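Acyl-coenzyme A oxidase 3 (Yarrowia lipolytica, PDB 5YS9) oxidizes acyl-CoA substrates to (2E)-enoyl-CoA with FAD as cofactor, passing electrons to oxygen to give hydrogen peroxide in peroxisomal fatty acid beta-oxidation. Local coordinates at the interface of chains A and B. Coordinates in Å, arbitrary orientation; residue numbers count along the deposited sequence, not the author numbering. Chains: chain A/B, Acyl-coenzyme A oxidase 3.

Contact 1: the interface of chains A and B. Residues chain A 165, 193-195, 265; chain B 20, 656, 660.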
ATOM      1  N   LEU A 165      -4.100  -1.121  25.247  1.00 30.50           N
ATOM      2  CA  LEU A 165      -5.137  -0.787  24.316  1.00 30.32           C
ATOM      3  C   LEU A 165      -5.226   0.725  24.160  1.00 30.62           C
ATOM      4  O   LEU A 165      -5.448   1.223  23.060  1.00 31.50           O
ATOM      5  CB  LEU A 165      -6.452  -1.429  24.816  1.00 32.95           C
ATOM      6  CG  LEU A 165      -7.701  -1.404  23.961  1.00 34.03           C
ATOM      7  CD1 LEU A 165      -7.542  -2.171  22.660  1.00 32.47           C
ATOM      8  CD2 LEU A 165      -8.834  -1.976  24.773  1.00 38.06           C
ATOM      9  N   ASN A 193      -8.702  -0.446  34.365  1.00 38.08           N
ATOM     10  CA  ASN A 193      -9.824  -0.489  33.466  1.00 36.88           C
ATOM     11  C   ASN A 193      -9.422  -1.269  32.237  1.00 39.20           C
ATOM     12  O   ASN A 193      -8.261  -1.524  32.024  1.00 38.49           O
ATOM     13  CB  ASN A 193     -10.337   0.904  33.111  1.00 37.13           C
ATOM     14  CG  ASN A 193      -9.387   1.680  32.238  1.00 40.25           C
ATOM     15  OD1 ASN A 193      -8.568   2.427  32.727  1.00 44.21           O
ATOM     16  ND2 ASN A 193      -9.504   1.514  30.946  1.00 36.94           N
ATOM     17  N   THR A 194     -10.395  -1.686  31.453  1.00 43.65           N
ATOM     18  CA  THR A 194     -10.127  -2.531  30.300  1.00 40.69           C
ATOM     19  C   THR A 194      -9.372  -1.794  29.198  1.00 42.11           C
ATOM     20  O   THR A 194      -8.794  -2.400  28.323  1.00 37.97           O
ATOM     21  CB  THR A 194     -11.356  -3.349  29.816  1.00 41.09           C
ATOM     22  OG1 THR A 194     -11.609  -3.109  28.436  1.00 47.57           O
ATOM     23  CG2 THR A 194     -12.586  -3.060  30.606  1.00 40.26           C
ATOM     24  N   GLY A 195      -9.376  -0.477  29.276  1.00 39.20           N
ATOM     25  CA  GLY A 195      -8.579   0.368  28.417  1.00 39.64           C
ATOM     26  C   GLY A 195      -7.093   0.120  28.589  1.00 40.87           C
ATOM     27  O   GLY A 195      -6.320   0.300  27.674  1.00 41.36           O
ATOM     28  N   GLN A 265      -4.850  -8.982  30.784  1.00 31.45           N
ATOM     29  CA  GLN A 265      -5.263  -8.258  31.957  1.00 30.41           C
ATOM     30  C   GLN A 265      -4.689  -8.922  33.205  1.00 34.39           C
ATOM     31  O   GLN A 265      -4.678 -10.159  33.299  1.00 36.10           O
ATOM     32  CB  GLN A 265      -6.758  -8.266  32.047  1.00 31.13           C
ATOM     33  CG  GLN A 265      -7.440  -7.752  30.778  1.00 30.81           C
ATOM     34  CD  GLN A 265      -8.902  -7.669  30.943  1.00 27.47           C
ATOM     35  OE1 GLN A 265      -9.442  -8.381  31.736  1.00 29.56           O
ATOM     36  NE2 GLN A 265      -9.545  -6.773  30.239  1.00 32.00           N
TER
ATOM     37  N   PHE B  20     -11.307   3.678  28.842  1.00 38.80           N
ATOM     38  CA  PHE B  20     -12.389   2.828  28.379  1.00 38.89           C
ATOM     39  C   PHE B  20     -13.765   3.474  28.234  1.00 34.23           C
ATOM     40  O   PHE B  20     -14.464   3.208  27.289  1.00 35.10           O
ATOM     41  CB  PHE B  20     -12.480   1.593  29.265  1.00 39.34           C
ATOM     42  CG  PHE B  20     -13.160   0.443  28.614  1.00 37.39           C
ATOM     43  CD1 PHE B  20     -12.644  -0.115  27.476  1.00 35.34           C
ATOM     44  CD2 PHE B  20     -14.318  -0.063  29.129  1.00 34.67           C
ATOM     45  CE1 PHE B  20     -13.263  -1.165  26.870  1.00 36.44           C
ATOM     46  CE2 PHE B  20     -14.947  -1.111  28.524  1.00 39.32           C
ATOM     47  CZ  PHE B  20     -14.420  -1.664  27.391  1.00 38.53           C
ATOM     48  N   TYR B 656     -13.277   1.137  22.196  1.00 32.55           N
ATOM     49  CA  TYR B 656     -12.658   0.062  22.948  1.00 32.45           C
ATOM     50  C   TYR B 656     -13.557  -1.105  23.292  1.00 32.48           C
ATOM     51  O   TYR B 656     -13.129  -2.240  23.312  1.00 35.12           O
ATOM     52  CB  TYR B 656     -11.955   0.593  24.182  1.00 31.52           C
ATOM     53  CG  TYR B 656     -10.944   1.625  23.845  1.00 32.65           C
ATOM     54  CD1 TYR B 656      -9.946   1.357  22.942  1.00 36.50           C
ATOM     55  CD2 TYR B 656     -11.002   2.880  24.396  1.00 36.03           C
ATOM     56  CE1 TYR B 656      -9.023   2.303  22.607  1.00 33.86           C
ATOM     57  CE2 TYR B 656     -10.078   3.832  24.068  1.00 35.69           C
ATOM     58  CZ  TYR B 656      -9.093   3.531  23.174  1.00 35.75           C
ATOM     59  OH  TYR B 656      -8.175   4.473  22.850  1.00 39.17           O
ATOM     60  N   PHE B 660     -12.755  -4.822  21.873  1.00 29.60           N
ATOM     61  CA  PHE B 660     -12.551  -5.942  22.821  1.00 32.04           C
ATOM     62  C   PHE B 660     -13.639  -7.056  22.682  1.00 32.32           C
ATOM     63  O   PHE B 660     -13.356  -8.240  22.768  1.00 35.63           O
ATOM     64  CB  PHE B 660     -12.535  -5.398  24.238  1.00 31.88           C
ATOM     65  CG  PHE B 660     -12.079  -6.385  25.277  1.00 34.97           C
ATOM     66  CD1 PHE B 660     -10.797  -6.911  25.234  1.00 33.37           C
ATOM     67  CD2 PHE B 660     -12.931  -6.760  26.338  1.00 37.21           C
ATOM     68  CE1 PHE B 660     -10.357  -7.789  26.193  1.00 33.35           C
ATOM     69  CE2 PHE B 660     -12.496  -7.658  27.298  1.00 36.98           C
ATOM     70  CZ  PHE B 660     -11.200  -8.161  27.225  1.00 35.16           C
TER
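The loop carrying A:Leu165 and the short 3-10 turn 194-196 of chain A meet the N-terminal loop at B:Phe20 and helix 655-666 of chain B, where B:Tyr656 and B:Phe660 lie one turn apart. The side chains of A:Leu165 and B:Tyr656 run antiparallel alongside each other, with CG of the leucine 3.7 Å from CD1 on the tyrosine ring. That position follows from the leucine side chain leaving with CG anti to the backbone N (chi1 -172°).

A:Thr194 lies against one face of the B:Phe20 ring: its methyl CG2 is 3.7 Å from CE2, while its hydroxyl sits above the other rim. The hydroxyl's approach to the ring is too tight to trust, and the threonine torsion is itself irregular. ND2 of A:Asn193 lies beside CB of B:Phe20, 3.4 Å away. A:Gln265, on strand 262-266, runs extended and meets B:Phe660 end to end, with NE2 3.7 Å from CZ and the amide and ring planes 16° apart.

No hydrogen bond crosses here; the patch holds by shape and van der Waals packing. It lies where the strand-rich middle domain of chain A leans on the C-terminal helical region and N-terminal segment of chain B.

Contact 2: the interface of chains A and B. Residues chain A 19, 331-333, 433, 656, 659; chain B 165-167, 195, 199.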
ATOM      1  N   THR A  19       6.064 -16.391 -27.268  1.00 33.30           N
ATOM      2  CA  THR A  19       5.858 -15.683 -26.032  1.00 33.15           C
ATOM      3  C   THR A  19       6.291 -16.538 -24.858  1.00 33.84           C
ATOM      4  O   THR A  19       6.910 -16.052 -23.937  1.00 37.70           O
ATOM      5  CB  THR A  19       4.377 -15.335 -25.878  1.00 34.66           C
ATOM      6  OG1 THR A  19       4.023 -14.377 -26.868  1.00 39.10           O
ATOM      7  CG2 THR A  19       4.088 -14.757 -24.527  1.00 35.81           C
ATOM      8  N   ARG A 331       9.305  -9.185 -20.328  1.00 39.99           N
ATOM      9  CA  ARG A 331       7.904  -8.968 -20.644  1.00 38.40           C
ATOM     10  C   ARG A 331       7.701  -7.984 -21.772  1.00 39.16           C
ATOM     11  O   ARG A 331       8.132  -6.865 -21.700  1.00 44.12           O
ATOM     12  CB  ARG A 331       7.130  -8.522 -19.415  1.00 37.63           C
ATOM     13  CG  ARG A 331       5.727  -8.025 -19.709  1.00 36.12           C
ATOM     14  CD  ARG A 331       4.759  -9.140 -20.026  1.00 33.53           C
ATOM     15  NE  ARG A 331       3.400  -8.641 -20.097  1.00 34.12           N
ATOM     16  CZ  ARG A 331       2.315  -9.392 -20.030  1.00 30.74           C
ATOM     17  NH1 ARG A 331       2.420 -10.691 -19.898  1.00 29.15           N
ATOM     18  NH2 ARG A 331       1.128  -8.835 -20.090  1.00 30.78           N
ATOM     19  N   ARG A 332       7.013  -8.413 -22.813  1.00 40.95           N
ATOM     20  CA  ARG A 332       6.787  -7.560 -23.950  1.00 40.09           C
ATOM     21  C   ARG A 332       5.329  -7.166 -23.997  1.00 39.95           C
ATOM     22  O   ARG A 332       4.464  -8.008 -23.949  1.00 38.08           O
ATOM     23  CB  ARG A 332       7.142  -8.292 -25.238  1.00 41.61           C
ATOM     24  CG  ARG A 332       8.613  -8.536 -25.476  1.00 43.72           C
ATOM     25  CD  ARG A 332       8.827  -9.139 -26.853  1.00 43.36           C
ATOM     26  NE  ARG A 332      10.200  -9.575 -27.086  1.00 43.27           N
ATOM     27  CZ  ARG A 332      11.125  -8.840 -27.681  1.00 40.90           C
ATOM     28  NH1 ARG A 332      10.838  -7.628 -28.101  1.00 36.84           N
ATOM     29  NH2 ARG A 332      12.334  -9.320 -27.847  1.00 41.14           N
ATOM     30  N   GLN A 333       5.063  -5.874 -24.039  1.00 39.35           N
ATOM     31  CA  GLN A 333       3.737  -5.379 -24.334  1.00 38.32           C
ATOM     32  C   GLN A 333       3.782  -4.145 -25.224  1.00 39.45           C
ATOM     33  O   GLN A 333       4.396  -3.158 -24.885  1.00 41.78           O
ATOM     34  CB  GLN A 333       2.973  -5.107 -23.043  1.00 36.12           C
ATOM     35  CG  GLN A 333       1.472  -5.173 -23.200  1.00 36.18           C
ATOM     36  CD  GLN A 333       0.906  -6.566 -23.072  1.00 37.13           C
ATOM     37  OE1 GLN A 333      -0.275  -6.731 -22.836  1.00 39.99           O
ATOM     38  NE2 GLN A 333       1.742  -7.563 -23.220  1.00 33.25           N
ATOM     39  N   HIS A 433      -0.230 -10.018 -12.999  1.00 30.75           N
ATOM     40  CA  HIS A 433       0.577 -11.075 -12.372  1.00 31.36           C
ATOM     41  C   HIS A 433       1.206 -10.645 -11.033  1.00 32.56           C
ATOM     42  O   HIS A 433       1.704 -11.486 -10.276  1.00 31.05           O
ATOM     43  CB  HIS A 433       1.628 -11.554 -13.353  1.00 31.96           C
ATOM     44  CG  HIS A 433       1.042 -12.093 -14.612  1.00 32.44           C
ATOM     45  ND1 HIS A 433       1.502 -11.731 -15.852  1.00 37.72           N
ATOM     46  CD2 HIS A 433      -0.018 -12.899 -14.825  1.00 32.58           C
ATOM     47  CE1 HIS A 433       0.791 -12.345 -16.775  1.00 38.21           C
ATOM     48  NE2 HIS A 433      -0.116 -13.089 -16.177  1.00 35.81           N
ATOM     49  N   TYR A 656       7.059 -17.470 -17.520  1.00 31.68           N
ATOM     50  CA  TYR A 656       5.813 -18.173 -17.789  1.00 33.20           C
ATOM     51  C   TYR A 656       5.850 -19.660 -17.478  1.00 32.10           C
ATOM     52  O   TYR A 656       4.894 -20.204 -16.965  1.00 34.52           O
ATOM     53  CB  TYR A 656       5.405 -17.936 -19.236  1.00 31.84           C
ATOM     54  CG  TYR A 656       5.306 -16.467 -19.536  1.00 32.65           C
ATOM     55  CD1 TYR A 656       4.502 -15.622 -18.752  1.00 32.48           C
ATOM     56  CD2 TYR A 656       6.017 -15.903 -20.591  1.00 35.57           C
ATOM     57  CE1 TYR A 656       4.402 -14.265 -19.029  1.00 34.42           C
ATOM     58  CE2 TYR A 656       5.930 -14.541 -20.877  1.00 36.17           C
ATOM     59  CZ  TYR A 656       5.136 -13.722 -20.101  1.00 36.57           C
ATOM     60  OH  TYR A 656       5.072 -12.391 -20.396  1.00 32.94           O
ATOM     61  N   TYR A 659       5.828 -19.934 -13.362  1.00 33.07           N
ATOM     62  CA  TYR A 659       4.508 -19.439 -12.979  1.00 32.12           C
ATOM     63  C   TYR A 659       3.406 -20.428 -13.292  1.00 31.95           C
ATOM     64  O   TYR A 659       2.631 -20.792 -12.405  1.00 32.38           O
ATOM     65  CB  TYR A 659       4.242 -18.154 -13.774  1.00 34.29           C
ATOM     66  CG  TYR A 659       3.065 -17.303 -13.402  1.00 33.16           C
ATOM     67  CD1 TYR A 659       2.566 -17.254 -12.121  1.00 33.22           C
ATOM     68  CD2 TYR A 659       2.540 -16.444 -14.320  1.00 36.14           C
ATOM     69  CE1 TYR A 659       1.519 -16.427 -11.794  1.00 34.77           C
ATOM     70  CE2 TYR A 659       1.493 -15.599 -14.000  1.00 35.80           C
ATOM     71  CZ  TYR A 659       0.992 -15.575 -12.734  1.00 34.97           C
ATOM     72  OH  TYR A 659      -0.053 -14.720 -12.398  1.00 37.66           O
TER
ATOM     73  N   LEU B 165      -1.790 -15.016 -20.705  1.00 29.43           N
ATOM     74  CA  LEU B 165      -0.598 -14.948 -19.900  1.00 32.17           C
ATOM     75  C   LEU B 165       0.354 -13.949 -20.532  1.00 33.24           C
ATOM     76  O   LEU B 165       0.985 -13.173 -19.851  1.00 31.18           O
ATOM     77  CB  LEU B 165       0.034 -16.333 -19.868  1.00 33.57           C
ATOM     78  CG  LEU B 165       0.913 -16.776 -18.711  1.00 37.75           C
ATOM     79  CD1 LEU B 165       0.384 -16.306 -17.379  1.00 38.98           C
ATOM     80  CD2 LEU B 165       1.097 -18.277 -18.722  1.00 37.88           C
ATOM     81  N   GLY B 166       0.449 -14.002 -21.849  1.00 32.30           N
ATOM     82  CA  GLY B 166       1.179 -13.060 -22.659  1.00 32.66           C
ATOM     83  C   GLY B 166       0.704 -11.631 -22.737  1.00 34.10           C
ATOM     84  O   GLY B 166       1.510 -10.742 -22.850  1.00 38.48           O
ATOM     85  N   HIS B 167      -0.602 -11.423 -22.788  1.00 36.11           N
ATOM     86  CA  HIS B 167      -1.148 -10.098 -23.013  1.00 34.54           C
ATOM     87  C   HIS B 167      -2.254  -9.668 -22.083  1.00 38.04           C
ATOM     88  O   HIS B 167      -3.248 -10.343 -21.953  1.00 38.02           O
ATOM     89  CB  HIS B 167      -1.659 -10.010 -24.435  1.00 36.52           C
ATOM     90  CG  HIS B 167      -0.609 -10.262 -25.457  1.00 37.18           C
ATOM     91  ND1 HIS B 167       0.131  -9.255 -26.020  1.00 36.26           N
ATOM     92  CD2 HIS B 167      -0.165 -11.409 -26.008  1.00 41.21           C
ATOM     93  CE1 HIS B 167       0.986  -9.768 -26.877  1.00 33.90           C
ATOM     94  NE2 HIS B 167       0.825 -11.074 -26.889  1.00 38.42           N
ATOM     95  N   GLY B 195       2.004 -19.384 -23.688  1.00 32.12           N
ATOM     96  CA  GLY B 195       1.985 -17.957 -23.492  1.00 31.55           C
ATOM     97  C   GLY B 195       0.611 -17.386 -23.755  1.00 29.16           C
ATOM     98  O   GLY B 195       0.241 -16.400 -23.180  1.00 30.16           O
ATOM     99  N   TRP B 199      -5.880 -16.097 -18.983  1.00 29.09           N
ATOM    100  CA  TRP B 199      -5.419 -15.928 -17.596  1.00 28.44           C
ATOM    101  C   TRP B 199      -6.227 -14.893 -16.892  1.00 28.04           C
ATOM    102  O   TRP B 199      -6.714 -13.946 -17.508  1.00 31.94           O
ATOM    103  CB  TRP B 199      -3.948 -15.576 -17.557  1.00 28.24           C
ATOM    104  CG  TRP B 199      -3.206 -16.020 -16.290  1.00 27.63           C
ATOM    105  CD1 TRP B 199      -3.029 -15.289 -15.175  1.00 28.87           C
ATOM    106  CD2 TRP B 199      -2.563 -17.268 -16.048  1.00 28.05           C
ATOM    107  NE1 TRP B 199      -2.296 -15.978 -14.252  1.00 29.12           N
ATOM    108  CE2 TRP B 199      -1.981 -17.201 -14.776  1.00 29.36           C
ATOM    109  CE3 TRP B 199      -2.422 -18.441 -16.779  1.00 32.07           C
ATOM    110  CZ2 TRP B 199      -1.287 -18.273 -14.213  1.00 27.84           C
ATOM    111  CZ3 TRP B 199      -1.711 -19.496 -16.236  1.00 30.06           C
ATOM    112  CH2 TRP B 199      -1.131 -19.392 -14.975  1.00 30.01           C
TER
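NH1 of A:Arg331 gives two hydrogen bonds: across the interface to the carbonyl O of B:Leu165 (2.9 Å), and within its own chain to the phenol OH of A:Tyr656 (3.2 Å). Both acceptors lie in the guanidinium plane, and the arginine uses a lone pair of the leucine carbonyl. The next carbonyl, B:Gly166 O, sits over one face of that guanidinium and is bonded instead by NE2 of A:Gln333 (3.2 Å), which approaches on a lone pair. The same NE2 also donates to A:Arg332 O at 2.9 Å, so its amide is fixed against rotation from two directions.

Beside this polar strip, B:Leu165 carries CD1 over the centre of its own B:Trp199 ring and within 3.6 Å of CE2 of A:Tyr659. A:His433 meets that indole edge-to-face, planes 77° apart, with its CE1 edge toward B:Leu165 O. A:Tyr659 lies obliquely across the tryptophan, which offers a weak hydrogen bond from NE1 to the tyrosine OH. A:Thr19 closes the far side, its methyl CG2 3.9 Å from B:Gly166 CA.

The loop at 165-167 of chain B thus fits between helix 655-666 of chain A and the segment 331-333 that follows helix 300-330.

Contact 3: the interface of chains A and B. Residues chain A 417, 457, 459; chain B 350, 354, 428.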
ATOM      1  N   TRP A 417       8.804   3.198   5.273  1.00 30.85           N
ATOM      2  CA  TRP A 417       7.816   3.631   4.281  1.00 33.12           C
ATOM      3  C   TRP A 417       8.246   3.362   2.825  1.00 33.28           C
ATOM      4  O   TRP A 417       7.436   2.927   2.000  1.00 38.83           O
ATOM      5  CB  TRP A 417       7.498   5.118   4.399  1.00 33.43           C
ATOM      6  CG  TRP A 417       6.479   5.514   5.397  1.00 34.52           C
ATOM      7  CD1 TRP A 417       5.315   4.837   5.762  1.00 35.24           C
ATOM      8  CD2 TRP A 417       6.491   6.706   6.146  1.00 35.84           C
ATOM      9  NE1 TRP A 417       4.631   5.553   6.703  1.00 32.98           N
ATOM     10  CE2 TRP A 417       5.313   6.719   6.942  1.00 35.35           C
ATOM     11  CE3 TRP A 417       7.379   7.788   6.228  1.00 36.59           C
ATOM     12  CZ2 TRP A 417       5.010   7.774   7.807  1.00 35.57           C
ATOM     13  CZ3 TRP A 417       7.061   8.846   7.094  1.00 36.49           C
ATOM     14  CH2 TRP A 417       5.894   8.818   7.870  1.00 35.43           C
ATOM     15  N   ASP A 457       6.054   4.893  15.996  1.00 35.98           N
ATOM     16  CA  ASP A 457       5.206   5.237  14.879  1.00 34.52           C
ATOM     17  C   ASP A 457       5.973   6.171  13.982  1.00 33.36           C
ATOM     18  O   ASP A 457       6.582   7.107  14.441  1.00 31.16           O
ATOM     19  CB  ASP A 457       3.939   5.920  15.379  1.00 34.96           C
ATOM     20  CG  ASP A 457       3.080   6.425  14.269  1.00 34.62           C
ATOM     21  OD1 ASP A 457       2.309   5.646  13.714  1.00 36.07           O
ATOM     22  OD2 ASP A 457       3.164   7.605  13.953  1.00 36.88           O
ATOM     23  N   ASN A 459       5.202   8.576  11.923  1.00 32.29           N
ATOM     24  CA  ASN A 459       4.792   9.968  11.950  1.00 36.57           C
ATOM     25  C   ASN A 459       5.225  10.605  13.252  1.00 40.53           C
ATOM     26  O   ASN A 459       5.692  11.752  13.247  1.00 40.93           O
ATOM     27  CB  ASN A 459       3.264  10.139  11.721  1.00 36.01           C
ATOM     28  CG  ASN A 459       2.880   9.946  10.259  1.00 38.46           C
ATOM     29  OD1 ASN A 459       3.150  10.813   9.436  1.00 42.73           O
ATOM     30  ND2 ASN A 459       2.307   8.794   9.922  1.00 33.25           N
TER
ATOM     31  N   TYR B 350      -1.123  17.973  12.816  1.00 37.00           N
ATOM     32  CA  TYR B 350      -0.539  17.083  11.841  1.00 37.12           C
ATOM     33  C   TYR B 350      -1.473  15.928  11.580  1.00 38.36           C
ATOM     34  O   TYR B 350      -1.570  15.487  10.457  1.00 34.56           O
ATOM     35  CB  TYR B 350       0.863  16.583  12.188  1.00 37.80           C
ATOM     36  CG  TYR B 350       1.527  16.074  10.925  1.00 39.82           C
ATOM     37  CD1 TYR B 350       1.798  16.952   9.852  1.00 40.29           C
ATOM     38  CD2 TYR B 350       1.808  14.714  10.752  1.00 38.01           C
ATOM     39  CE1 TYR B 350       2.347  16.482   8.656  1.00 42.85           C
ATOM     40  CE2 TYR B 350       2.379  14.249   9.569  1.00 38.17           C
ATOM     41  CZ  TYR B 350       2.628  15.125   8.519  1.00 39.19           C
ATOM     42  OH  TYR B 350       3.154  14.662   7.342  1.00 35.66           O
ATOM     43  N   ARG B 354      -3.255  14.800   7.800  1.00 33.92           N
ATOM     44  CA  ARG B 354      -3.203  13.437   7.247  1.00 34.17           C
ATOM     45  C   ARG B 354      -4.561  12.952   6.781  1.00 34.01           C
ATOM     46  O   ARG B 354      -4.630  12.255   5.774  1.00 35.44           O
ATOM     47  CB  ARG B 354      -2.614  12.445   8.252  1.00 35.02           C
ATOM     48  CG  ARG B 354      -1.147  12.711   8.572  1.00 36.92           C
ATOM     49  CD  ARG B 354      -0.707  11.939   9.795  1.00 36.95           C
ATOM     50  NE  ARG B 354      -0.844  10.505   9.608  1.00 35.36           N
ATOM     51  CZ  ARG B 354      -0.645   9.575  10.538  1.00 33.99           C
ATOM     52  NH1 ARG B 354      -0.265   9.896  11.769  1.00 33.10           N
ATOM     53  NH2 ARG B 354      -0.838   8.291  10.219  1.00 35.42           N
ATOM     54  N   GLN B 428      -2.806   3.583   8.909  1.00 29.38           N
ATOM     55  CA  GLN B 428      -1.674   4.077   9.722  1.00 28.99           C
ATOM     56  C   GLN B 428      -2.161   5.117  10.729  1.00 28.66           C
ATOM     57  O   GLN B 428      -1.673   5.134  11.810  1.00 28.66           O
ATOM     58  CB  GLN B 428      -0.582   4.706   8.857  1.00 26.74           C
ATOM     59  CG  GLN B 428       0.219   3.729   8.057  1.00 26.79           C
ATOM     60  CD  GLN B 428       1.152   4.469   7.132  1.00 27.27           C
ATOM     61  OE1 GLN B 428       2.138   5.071   7.583  1.00 31.16           O
ATOM     62  NE2 GLN B 428       0.845   4.460   5.865  1.00 20.97           N
TER
HETATM   63  O   HOH W   1       1.658   8.152   7.076  1.00 37.65           O
HETATM   64  O   HOH W   2       2.824  11.661   6.954  1.00 39.92           O
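A:Trp417, A:Asn459, B:Tyr350, B:Arg354 and B:Gln428 all have helical backbone angles, whereas A:Asp457 is extended (psi 135°) just ahead of helix 458-477. The indole N-H of A:Trp417 points at B:Gln428, and NE1 gives OE1 a nearly straight hydrogen bond of 2.7 Å. The acceptor lies in the indole plane, at its edge, but the donor is tilted from the carbonyl plane of the glutamine, whose chain is extended beyond CG.

A:Asn459 and B:Arg354 meet end to end with their flat groups stacked, planes 21° apart; A:Asn459 CG is 3.6 Å from B:Arg354 CZ. The arginine chain bends at chi3 (61°), presenting its guanidinium face to the amide. Two waters fix the turn of that amide: water 1 bridges A:Asn459 ND2 (3.0 Å) and B:Gln428 OE1, while water 2 bridges A:Asn459 OD1 and B:Tyr350 OH, the latter at 3.0 Å. A:Asp457 OD2 takes a weak bond from A:Asn459 N, and A:Asp457 OD2 is 4.7 Å from B:Arg354 NH1, not in contact, though the opposite charges may attract.

An alanine in place of B:Arg354 would probably strip the support from one face of the A:Asn459 amide, leaving it freer to turn and A:Asp457 without its nearby positive charge.

B:Arg354 and B:Gln428 belong to the FAD pocket, so the contact probably links the neighbouring copy to the cofactor site and helps keep that site in shape.

Contacts 1 and 2 lie about 51 Å apart between their C-alpha centres, yet draw on the same parts with the chains exchanged: residue 165 of one subunit packs on Tyr656 of helix 655-666 of the other, and residue 195 on its N-terminal loop at 19-20. Contact 3 lies between them, about 24 Å from contact 1 and 38 Å from contact 2. Contacts 2 and 3 both include FAD-pocket residues, 331 and 333 of chain A in contact 2, 354 and 428 of chain B in contact 3. Two-fold symmetry repeats all three in the deposited pair, whose packing probably helps to shape the FAD sites.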